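Local coordinates for protein Xaa-Pro dipeptidase (Pyrococcus horikoshii, PDB 1WY2) that probably splits dipeptides that carry proline at the C-terminal position, as a two-metal peptidase of the M24B family that works as a homodimer, at residues Asp2-Lys7 with Glu50-Tyr55; Asn18-Val23 with Ile88-Ile93; Ile154-Lys159 with Ile203-Leu208. All coordinates share one frame; numbering follows the deposited sequence.

In the fold
Contacts 1 and 2 belong to the N-terminal creatinase/prolidase domain. Contact 3 belongs to the M24 metallopeptidase domain. Contacts 1 and 2 have centres about 15 Å apart and do not touch. They reach the same mixed sheet: contact 1 lies on strand 51-57, contact 2 on the parallel pair 22-25 and 90-93. Helix 6-17 runs from contact 1 to contact 2, and their segments alternate along the chain, so the two contacts interlock in sequence. Contact 3 follows later, on the opposite side of the chain's centre. Its centre is about 54 Å from contact 1 and 56 Å from contact 2. Contacts 1 and 2 thus tie into the N-terminal sheet; contact 3 joins loops of the metal-binding domain.

Contact 1: residues Asp2-Lys7 with Glu50-Tyr55; sequences DIMNEK and ESATLY
The N-terminal residues of the chain lie here against the start of strand 51-57, in the mixed sheet of the creatinase/prolidase N-terminal domain. Asp2 carries most of the polar contact. Asp2 CB lies 3.7 Å from Glu50 O. CG stands anti to the carbonyl carbon (chi1 -70°), beside the backbone N, and faces CA and CB of Ser51. At the tip, Asp2 OD2 accepts a hydrogen bond from Ala52 N (3.2 Å) through its anti lone pair. The same oxygen receives two waters. Water 1 gives Asp2 OD2 a bond of 2.7 Å. Water 2 donates to Asp2 OD2 and also, at 2.8 Å, to Ala52 O. The backbone of Asp2 adds a nearly straight bond, N to Glu50 O (3.0 Å), almost along the C=O axis. Met4 packs beside this polar grip. Its chain bends at chi3 (-79°), so that Met4 SD lies 3.5 Å from Ser51 C and CE lies near Glu50 C. SD touches Ala52 CB. Ser51 OG is hydrogen-bonded to Thr48 OG1. Three donors thus meet one carboxylate oxygen, which holds the side chain against the strand. A magnesium ion lies about 4 Å from that side chain; both would favour an ionised Asp2.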
loop_
_atom_site.group_PDB
_atom_site.type_symbol
_atom_site.label_atom_id
_atom_site.label_comp_id
_atom_site.label_asym_id
_atom_site.label_seq_id
_atom_site.Cartn_x
_atom_site.Cartn_y
_atom_site.Cartn_z
ATOM N N ASP A 2 -10.177 32.083 8.886
ATOM C CA ASP A 2 -8.819 31.685 8.515
ATOM C C ASP A 2 -8.514 32.137 7.096
ATOM O O ASP A 2 -9.419 32.255 6.265
ATOM C CB ASP A 2 -8.654 30.158 8.487
ATOM C CG ASP A 2 -8.701 29.511 9.849
ATOM O OD1 ASP A 2 -8.519 30.204 10.872
ATOM O OD2 ASP A 2 -8.901 28.275 9.879
ATOM N N ILE A 3 -7.236 32.377 6.821
ATOM C CA ILE A 3 -6.799 32.705 5.474
ATOM C C ILE A 3 -6.506 31.297 4.961
ATOM O O ILE A 3 -5.588 30.634 5.446
ATOM C CB ILE A 3 -5.506 33.548 5.475
ATOM C CG1 ILE A 3 -5.817 34.967 5.963
ATOM C CG2 ILE A 3 -4.902 33.582 4.077
ATOM C CD1 ILE A 3 -6.887 35.683 5.139
ATOM N N MET A 4 -7.303 30.835 4.005
ATOM C CA MET A 4 -7.165 29.479 3.479
ATOM C C MET A 4 -6.685 29.429 2.031
ATOM O O MET A 4 -6.958 30.341 1.249
ATOM C CB MET A 4 -8.510 28.766 3.637
ATOM C CG MET A 4 -9.005 28.772 5.085
ATOM S SD MET A 4 -10.706 28.223 5.309
ATOM C CE MET A 4 -11.598 29.712 4.817
ATOM N N ASN A 5 -5.971 28.364 1.672
ATOM C CA ASN A 5 -5.448 28.243 0.316
ATOM C C ASN A 5 -6.550 28.003 -0.715
ATOM O O ASN A 5 -7.703 27.737 -0.360
ATOM C CB ASN A 5 -4.359 27.154 0.241
ATOM C CG ASN A 5 -4.883 25.758 0.534
ATOM O OD1 ASN A 5 -5.807 25.285 -0.118
ATOM N ND2 ASN A 5 -4.274 25.083 1.508
ATOM N N GLU A 6 -6.205 28.111 -1.994
ATOM C CA GLU A 6 -7.212 27.953 -3.033
ATOM C C GLU A 6 -7.849 26.575 -3.145
ATOM O O GLU A 6 -8.983 26.463 -3.605
ATOM C CB GLU A 6 -6.662 28.391 -4.395
ATOM C CG GLU A 6 -5.461 27.637 -4.900
ATOM C CD GLU A 6 -5.043 28.125 -6.275
ATOM O OE1 GLU A 6 -4.789 29.341 -6.418
ATOM O OE2 GLU A 6 -4.977 27.300 -7.211
ATOM N N LYS A 7 -7.140 25.530 -2.726
ATOM C CA LYS A 7 -7.705 24.185 -2.793
ATOM C C LYS A 7 -8.813 24.066 -1.754
ATOM O O LYS A 7 -9.876 23.506 -2.023
ATOM C CB LYS A 7 -6.616 23.139 -2.549
ATOM C CG LYS A 7 -5.575 23.112 -3.655
ATOM C CD LYS A 7 -4.373 22.266 -3.285
ATOM C CE LYS A 7 -3.360 22.246 -4.423
ATOM N NZ LYS A 7 -2.148 21.459 -4.066
ATOM N N GLU A 50 -15.483 28.818 7.139
ATOM C CA GLU A 50 -14.515 29.861 7.462
ATOM C C GLU A 50 -13.213 29.352 8.068
ATOM O O GLU A 50 -12.401 30.148 8.543
ATOM C CB GLU A 50 -15.156 30.869 8.424
ATOM C CG GLU A 50 -16.379 31.581 7.852
ATOM C CD GLU A 50 -17.046 32.503 8.864
ATOM O OE1 GLU A 50 -16.490 32.685 9.967
ATOM O OE2 GLU A 50 -18.123 33.049 8.554
ATOM N N SER A 51 -12.997 28.039 8.045
ATOM C CA SER A 51 -11.779 27.490 8.630
ATOM C C SER A 51 -11.363 26.144 8.046
ATOM O O SER A 51 -12.169 25.425 7.459
ATOM C CB SER A 51 -11.953 27.328 10.142
ATOM O OG SER A 51 -12.798 26.224 10.445
ATOM N N ALA A 52 -10.087 25.819 8.218
ATOM C CA ALA A 52 -9.540 24.546 7.760
ATOM C C ALA A 52 -8.524 24.131 8.815
ATOM O O ALA A 52 -7.593 24.879 9.112
ATOM C CB ALA A 52 -8.864 24.710 6.402
ATOM N N THR A 53 -8.709 22.946 9.387
ATOM C CA THR A 53 -7.814 22.458 10.432
ATOM C C THR A 53 -7.349 21.029 10.180
ATOM O O THR A 53 -8.127 20.180 9.752
ATOM C CB THR A 53 -8.514 22.484 11.809
ATOM O OG1 THR A 53 -9.039 23.794 12.056
ATOM C CG2 THR A 53 -7.533 22.123 12.916
ATOM N N LEU A 54 -6.078 20.771 10.455
ATOM C CA LEU A 54 -5.521 19.433 10.288
ATOM C C LEU A 54 -5.353 18.817 11.673
ATOM O O LEU A 54 -4.553 19.295 12.475
ATOM C CB LEU A 54 -4.163 19.498 9.584
ATOM C CG LEU A 54 -3.374 18.184 9.530
ATOM C CD1 LEU A 54 -4.155 17.135 8.746
ATOM C CD2 LEU A 54 -2.018 18.429 8.896
ATOM N N TYR A 55 -6.123 17.770 11.954
ATOM C CA TYR A 55 -6.042 17.082 13.241
ATOM C C TYR A 55 -5.162 15.852 13.100
ATOM O O TYR A 55 -5.343 15.061 12.176
ATOM C CB TYR A 55 -7.428 16.645 13.718
ATOM C CG TYR A 55 -8.381 17.777 14.002
ATOM C CD1 TYR A 55 -9.123 18.367 12.979
ATOM C CD2 TYR A 55 -8.540 18.265 15.299
ATOM C CE1 TYR A 55 -10.004 19.417 13.243
ATOM C CE2 TYR A 55 -9.414 19.310 15.574
ATOM C CZ TYR A 55 -10.144 19.880 14.544
ATOM O OH TYR A 55 -11.026 20.898 14.823
HETATM O O HOH W 1 -8.314 26.562 11.885
HETATM O O HOH W 2 -6.932 27.100 7.630
#

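Contact 2: residues Asn18-Val23 with Ile88-Ile93; sequences NSIDAV and IKSLGI
Two neighbouring parallel strands of the mixed sheet in the creatinase/prolidase N-terminal domain, 22-25 and 90-93, begin side by side here. Helix 6-17 ends just before strand 22-25 in a Schellman motif, with Ser19 at positive phi as the C-prime residue. Ala22 pairs with Leu91, and Val23 with Gly92.

The straightest bond runs from Gly92 N to Ala22 O (2.7 Å, 174°), in the carbonyl plane. Ser90 O takes two donors: Asp21 N at 2.9 Å and, weakly, Ala22 N. Just ahead of strand 22-25, Asp21 adds a side-chain bond to the first residue of strand 90-93. Its CG is anti to the carbonyl carbon, beside the backbone N. This lets Asp21 OD2 accept Ser90 N at 2.9 Å through its anti lone pair. The Lys89 side chain lies alongside and points the same way, but its end leads off from the contact.

On the sheet face of Ala22 and Leu91, Ile88 CD1 meets Ala22 CB at 3.6 Å. Leu91 CD1 lies mainly against Ala22 O (3.4 Å) and more loosely against the same methyl. Val23 is on the other face, where Ile20 and Val23 also touch helix 6-17. Gly92 has no side chain on that face. Val23 CG2 comes to 4.1 Å from Gly92 CA, and Ile20 CG2 lies 3.5 Å from Gly92 N. Strand 113-116 flanks 90-93 on its other edge.

Ser90 OG is buried and has no hydrogen-bond partner in the model. Anti to its backbone N (chi1 -177°), Ser90 OG stands 3.6 Å from Ser19 O.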
loop_
_atom_site.group_PDB
_atom_site.type_symbol
_atom_site.label_atom_id
_atom_site.label_comp_id
_atom_site.label_asym_id
_atom_site.label_seq_id
_atom_site.Cartn_x
_atom_site.Cartn_y
_atom_site.Cartn_z
ATOM N N ASN A 18 -23.636 22.464 -2.620
ATOM C CA ASN A 18 -24.235 21.154 -2.380
ATOM C C ASN A 18 -24.846 21.012 -0.987
ATOM O O ASN A 18 -25.127 19.903 -0.533
ATOM C CB ASN A 18 -23.188 20.060 -2.612
ATOM C CG ASN A 18 -22.849 19.882 -4.082
ATOM O OD1 ASN A 18 -23.506 19.121 -4.796
ATOM N ND2 ASN A 18 -21.835 20.601 -4.547
ATOM N N SER A 19 -25.054 22.142 -0.320
ATOM C CA SER A 19 -25.639 22.157 1.016
ATOM C C SER A 19 -24.900 21.251 1.997
ATOM O O SER A 19 -25.518 20.487 2.739
ATOM C CB SER A 19 -27.115 21.747 0.949
ATOM O OG SER A 19 -27.849 22.622 0.110
ATOM N N ILE A 20 -23.575 21.338 1.991
ATOM C CA ILE A 20 -22.750 20.545 2.894
ATOM C C ILE A 20 -22.209 21.478 3.971
ATOM O O ILE A 20 -21.719 22.563 3.667
ATOM C CB ILE A 20 -21.572 19.888 2.142
ATOM C CG1 ILE A 20 -22.111 18.878 1.124
ATOM C CG2 ILE A 20 -20.631 19.227 3.136
ATOM C CD1 ILE A 20 -21.048 18.281 0.222
ATOM N N ASP A 21 -22.296 21.053 5.229
ATOM C CA ASP A 21 -21.843 21.879 6.343
ATOM C C ASP A 21 -20.344 21.836 6.617
ATOM O O ASP A 21 -19.754 22.837 7.028
ATOM C CB ASP A 21 -22.619 21.499 7.606
ATOM C CG ASP A 21 -24.113 21.683 7.438
ATOM O OD1 ASP A 21 -24.537 22.825 7.161
ATOM O OD2 ASP A 21 -24.861 20.690 7.568
ATOM N N ALA A 22 -19.729 20.680 6.399
ATOM C CA ALA A 22 -18.298 20.528 6.622
ATOM C C ALA A 22 -17.768 19.375 5.784
ATOM O O ALA A 22 -18.528 18.504 5.365
ATOM C CB ALA A 22 -18.022 20.268 8.096
ATOM N N VAL A 23 -16.464 19.383 5.534
ATOM C CA VAL A 23 -15.833 18.326 4.760
ATOM C C VAL A 23 -14.671 17.708 5.523
ATOM O O VAL A 23 -13.880 18.409 6.156
ATOM C CB VAL A 23 -15.319 18.853 3.401
ATOM C CG1 VAL A 23 -14.387 17.827 2.749
ATOM C CG2 VAL A 23 -16.497 19.137 2.487
ATOM N N ILE A 88 -22.176 19.025 13.354
ATOM C CA ILE A 88 -22.244 18.953 11.901
ATOM C C ILE A 88 -23.439 18.120 11.443
ATOM O O ILE A 88 -23.615 16.983 11.877
ATOM C CB ILE A 88 -20.954 18.338 11.321
ATOM C CG1 ILE A 88 -19.751 19.199 11.715
ATOM C CG2 ILE A 88 -21.067 18.223 9.807
ATOM C CD1 ILE A 88 -18.413 18.615 11.311
ATOM N N LYS A 89 -24.255 18.692 10.565
ATOM C CA LYS A 89 -25.428 17.998 10.045
ATOM C C LYS A 89 -25.073 17.172 8.811
ATOM O O LYS A 89 -25.224 15.951 8.806
ATOM C CB LYS A 89 -26.524 19.004 9.686
ATOM C CG LYS A 89 -27.069 19.783 10.874
ATOM C CD LYS A 89 -27.788 18.871 11.859
ATOM C CE LYS A 89 -28.995 18.202 11.215
ATOM N NZ LYS A 89 -29.732 17.326 12.171
ATOM N N SER A 90 -24.606 17.852 7.769
ATOM C CA SER A 90 -24.225 17.197 6.522
ATOM C C SER A 90 -22.708 17.246 6.360
ATOM O O SER A 90 -22.130 18.325 6.250
ATOM C CB SER A 90 -24.900 17.904 5.341
ATOM O OG SER A 90 -24.617 17.254 4.114
ATOM N N LEU A 91 -22.070 16.077 6.341
ATOM C CA LEU A 91 -20.617 15.992 6.205
ATOM C C LEU A 91 -20.182 15.464 4.841
ATOM O O LEU A 91 -20.642 14.412 4.402
ATOM C CB LEU A 91 -20.038 15.080 7.295
ATOM C CG LEU A 91 -18.515 14.902 7.332
ATOM C CD1 LEU A 91 -17.858 16.191 7.829
ATOM C CD2 LEU A 91 -18.147 13.744 8.246
ATOM N N GLY A 92 -19.290 16.195 4.177
ATOM C CA GLY A 92 -18.796 15.757 2.882
ATOM C C GLY A 92 -17.614 14.833 3.114
ATOM O O GLY A 92 -16.724 15.162 3.898
ATOM N N ILE A 93 -17.596 13.684 2.441
ATOM C CA ILE A 93 -16.511 12.720 2.620
ATOM C C ILE A 93 -15.993 12.119 1.316
ATOM O O ILE A 93 -16.653 12.184 0.278
ATOM C CB ILE A 93 -16.940 11.546 3.541
ATOM C CG1 ILE A 93 -18.136 10.809 2.932
ATOM C CG2 ILE A 93 -17.294 12.071 4.933
ATOM C CD1 ILE A 93 -18.455 9.486 3.628
#

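Contact 3: residues Ile154-Lys159 with Ile203-Leu208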
loop_
_atom_site.group_PDB
_atom_site.type_symbol
_atom_site.label_atom_id
_atom_site.label_comp_id
_atom_site.label_asym_id
_atom_site.label_seq_id
_atom_site.Cartn_x
_atom_site.Cartn_y
_atom_site.Cartn_z
ATOM N N ILE A 154 18.832 -7.958 -18.049
ATOM C CA ILE A 154 18.115 -9.140 -18.498
ATOM C C ILE A 154 18.902 -9.976 -19.502
ATOM O O ILE A 154 19.267 -9.506 -20.581
ATOM C CB ILE A 154 16.751 -8.745 -19.103
ATOM C CG1 ILE A 154 15.823 -8.267 -17.981
ATOM C CG2 ILE A 154 16.142 -9.922 -19.854
ATOM C CD1 ILE A 154 14.539 -7.633 -18.465
ATOM N N THR A 155 19.164 -11.220 -19.118
ATOM C CA THR A 155 19.886 -12.173 -19.953
ATOM C C THR A 155 19.433 -13.566 -19.534
ATOM O O THR A 155 18.895 -13.745 -18.440
ATOM C CB THR A 155 21.417 -12.076 -19.751
ATOM O OG1 THR A 155 21.730 -12.282 -18.369
ATOM C CG2 THR A 155 21.933 -10.714 -20.189
ATOM N N GLU A 156 19.642 -14.551 -20.399
ATOM C CA GLU A 156 19.241 -15.912 -20.076
ATOM C C GLU A 156 19.890 -16.337 -18.763
ATOM O O GLU A 156 21.072 -16.075 -18.533
ATOM C CB GLU A 156 19.648 -16.861 -21.208
ATOM C CG GLU A 156 21.138 -16.881 -21.501
ATOM C CD GLU A 156 21.445 -17.353 -22.911
ATOM O OE1 GLU A 156 21.054 -16.649 -23.866
ATOM O OE2 GLU A 156 22.069 -18.423 -23.068
ATOM N N GLY A 157 19.107 -16.974 -17.897
ATOM C CA GLY A 157 19.622 -17.433 -16.619
ATOM C C GLY A 157 19.280 -16.542 -15.438
ATOM O O GLY A 157 19.224 -17.006 -14.299
ATOM N N LYS A 158 19.052 -15.259 -15.702
ATOM C CA LYS A 158 18.725 -14.308 -14.643
ATOM C C LYS A 158 17.343 -14.561 -14.047
ATOM O O LYS A 158 16.406 -14.924 -14.758
ATOM C CB LYS A 158 18.777 -12.876 -15.187
ATOM C CG LYS A 158 20.077 -12.501 -15.879
ATOM C CD LYS A 158 21.225 -12.390 -14.890
ATOM C CE LYS A 158 22.321 -11.472 -15.418
ATOM N NZ LYS A 158 23.186 -10.950 -14.325
ATOM N N LYS A 159 17.224 -14.369 -12.736
ATOM C CA LYS A 159 15.950 -14.544 -12.052
ATOM C C LYS A 159 15.183 -13.218 -12.136
ATOM O O LYS A 159 15.748 -12.156 -11.875
ATOM C CB LYS A 159 16.191 -14.924 -10.588
ATOM C CG LYS A 159 14.922 -15.126 -9.780
ATOM C CD LYS A 159 15.222 -15.601 -8.359
ATOM C CE LYS A 159 15.858 -16.984 -8.354
ATOM N NZ LYS A 159 16.038 -17.512 -6.970
ATOM N N ILE A 203 14.837 -16.286 -16.497
ATOM C CA ILE A 203 14.643 -15.893 -17.886
ATOM C C ILE A 203 15.388 -16.828 -18.843
ATOM O O ILE A 203 16.515 -17.237 -18.572
ATOM C CB ILE A 203 15.119 -14.436 -18.074
ATOM C CG1 ILE A 203 14.291 -13.525 -17.159
ATOM C CG2 ILE A 203 14.991 -14.011 -19.532
ATOM C CD1 ILE A 203 14.803 -12.105 -17.059
ATOM N N GLU A 204 14.751 -17.170 -19.959
ATOM C CA GLU A 204 15.365 -18.062 -20.946
ATOM C C GLU A 204 15.498 -17.360 -22.288
ATOM O O GLU A 204 14.744 -16.430 -22.585
ATOM C CB GLU A 204 14.514 -19.322 -21.140
ATOM C CG GLU A 204 14.090 -20.020 -19.858
ATOM C CD GLU A 204 13.342 -21.313 -20.129
ATOM O OE1 GLU A 204 14.000 -22.328 -20.448
ATOM O OE2 GLU A 204 12.096 -21.314 -20.035
ATOM N N ARG A 205 16.450 -17.799 -23.106
ATOM C CA ARG A 205 16.625 -17.188 -24.418
ATOM C C ARG A 205 15.371 -17.459 -25.245
ATOM O O ARG A 205 14.820 -18.560 -25.205
ATOM C CB ARG A 205 17.866 -17.751 -25.128
ATOM C CG ARG A 205 18.094 -17.159 -26.516
ATOM C CD ARG A 205 19.470 -17.506 -27.064
ATOM N NE ARG A 205 20.526 -16.702 -26.455
ATOM C CZ ARG A 205 20.808 -15.448 -26.804
ATOM N NH1 ARG A 205 20.116 -14.852 -27.762
ATOM N NH2 ARG A 205 21.785 -14.790 -26.195
ATOM N N GLY A 206 14.921 -16.447 -25.979
ATOM C CA GLY A 206 13.725 -16.585 -26.791
ATOM C C GLY A 206 12.496 -16.090 -26.045
ATOM O O GLY A 206 11.392 -16.064 -26.584
ATOM N N ASP A 207 12.696 -15.693 -24.793
ATOM C CA ASP A 207 11.614 -15.198 -23.944
ATOM C C ASP A 207 11.182 -13.771 -24.249
ATOM O O ASP A 207 12.017 -12.900 -24.481
ATOM C CB ASP A 207 12.045 -15.203 -22.471
ATOM C CG ASP A 207 11.740 -16.498 -21.758
ATOM O OD1 ASP A 207 11.282 -17.463 -22.408
ATOM O OD2 ASP A 207 11.966 -16.541 -20.526
ATOM N N LEU A 208 9.873 -13.540 -24.251
ATOM C CA LEU A 208 9.352 -12.186 -24.389
ATOM C C LEU A 208 9.442 -11.761 -22.926
ATOM O O LEU A 208 9.179 -12.573 -22.036
ATOM C CB LEU A 208 7.876 -12.189 -24.802
ATOM C CG LEU A 208 7.529 -12.053 -26.285
ATOM C CD1 LEU A 208 6.069 -12.404 -26.498
ATOM C CD2 LEU A 208 7.816 -10.628 -26.752
#
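Two type II beta turns meet in this contact of the M24 metallopeptidase domain. Thr155-Lys158 links helix 130-153 to helix 160-173. Glu204-Asp207 leads into strand 208-217, which carries the metal ligand Asp212. Each turn has a glycine at its third position, Gly157 and Gly206, with the positive phi that this turn type requires.

Ile203 joins the loops through both of its backbone polar groups. Ile203 O accepts Gly157 N at 2.7 Å, in the carbonyl plane. Its N gives an equally short bond to Lys158 O, nearly along the C=O axis. Both bonds are almost straight. Each turn is also closed by its own backbone: Lys158 N donates to Thr155 O, and Asp207 N to Glu204 O. Outside the segments, Gly157 O accepts Arg202 NH1 and Gly206 O accepts Gln237 NE2.

The Asp207 side chain closes the second turn further. Asp207 OD2 accepts Glu204 N at 2.9 Å, with the donor above the carboxylate plane. Lys201 forms a salt bridge with the same oxygen. On the first turn, Lys158 NZ forms a salt bridge with Glu153.

The Ile203 side chain turns to Ile154. CG1 is anti to the carbonyl carbon, and Ile203 CD1 meets Ile154 CG2 at 3.8 Å; the two side chains run roughly perpendicular. Both isoleucines also touch Val230, and Ile154 reaches strands 208-217 and 220-229.

Nearer the solvent, Glu156 and Arg205, both exposed, form a salt bridge. Glu156 CG is wedged between its own backbone N and C (chi1 59°). Arg205 bends at chi3 (-77°). The carboxylate and guanidinium planes are 68° apart, and the hydrogen bond from Arg205 NE to Glu156 OE1 is weak in angle though only 2.6 Å long.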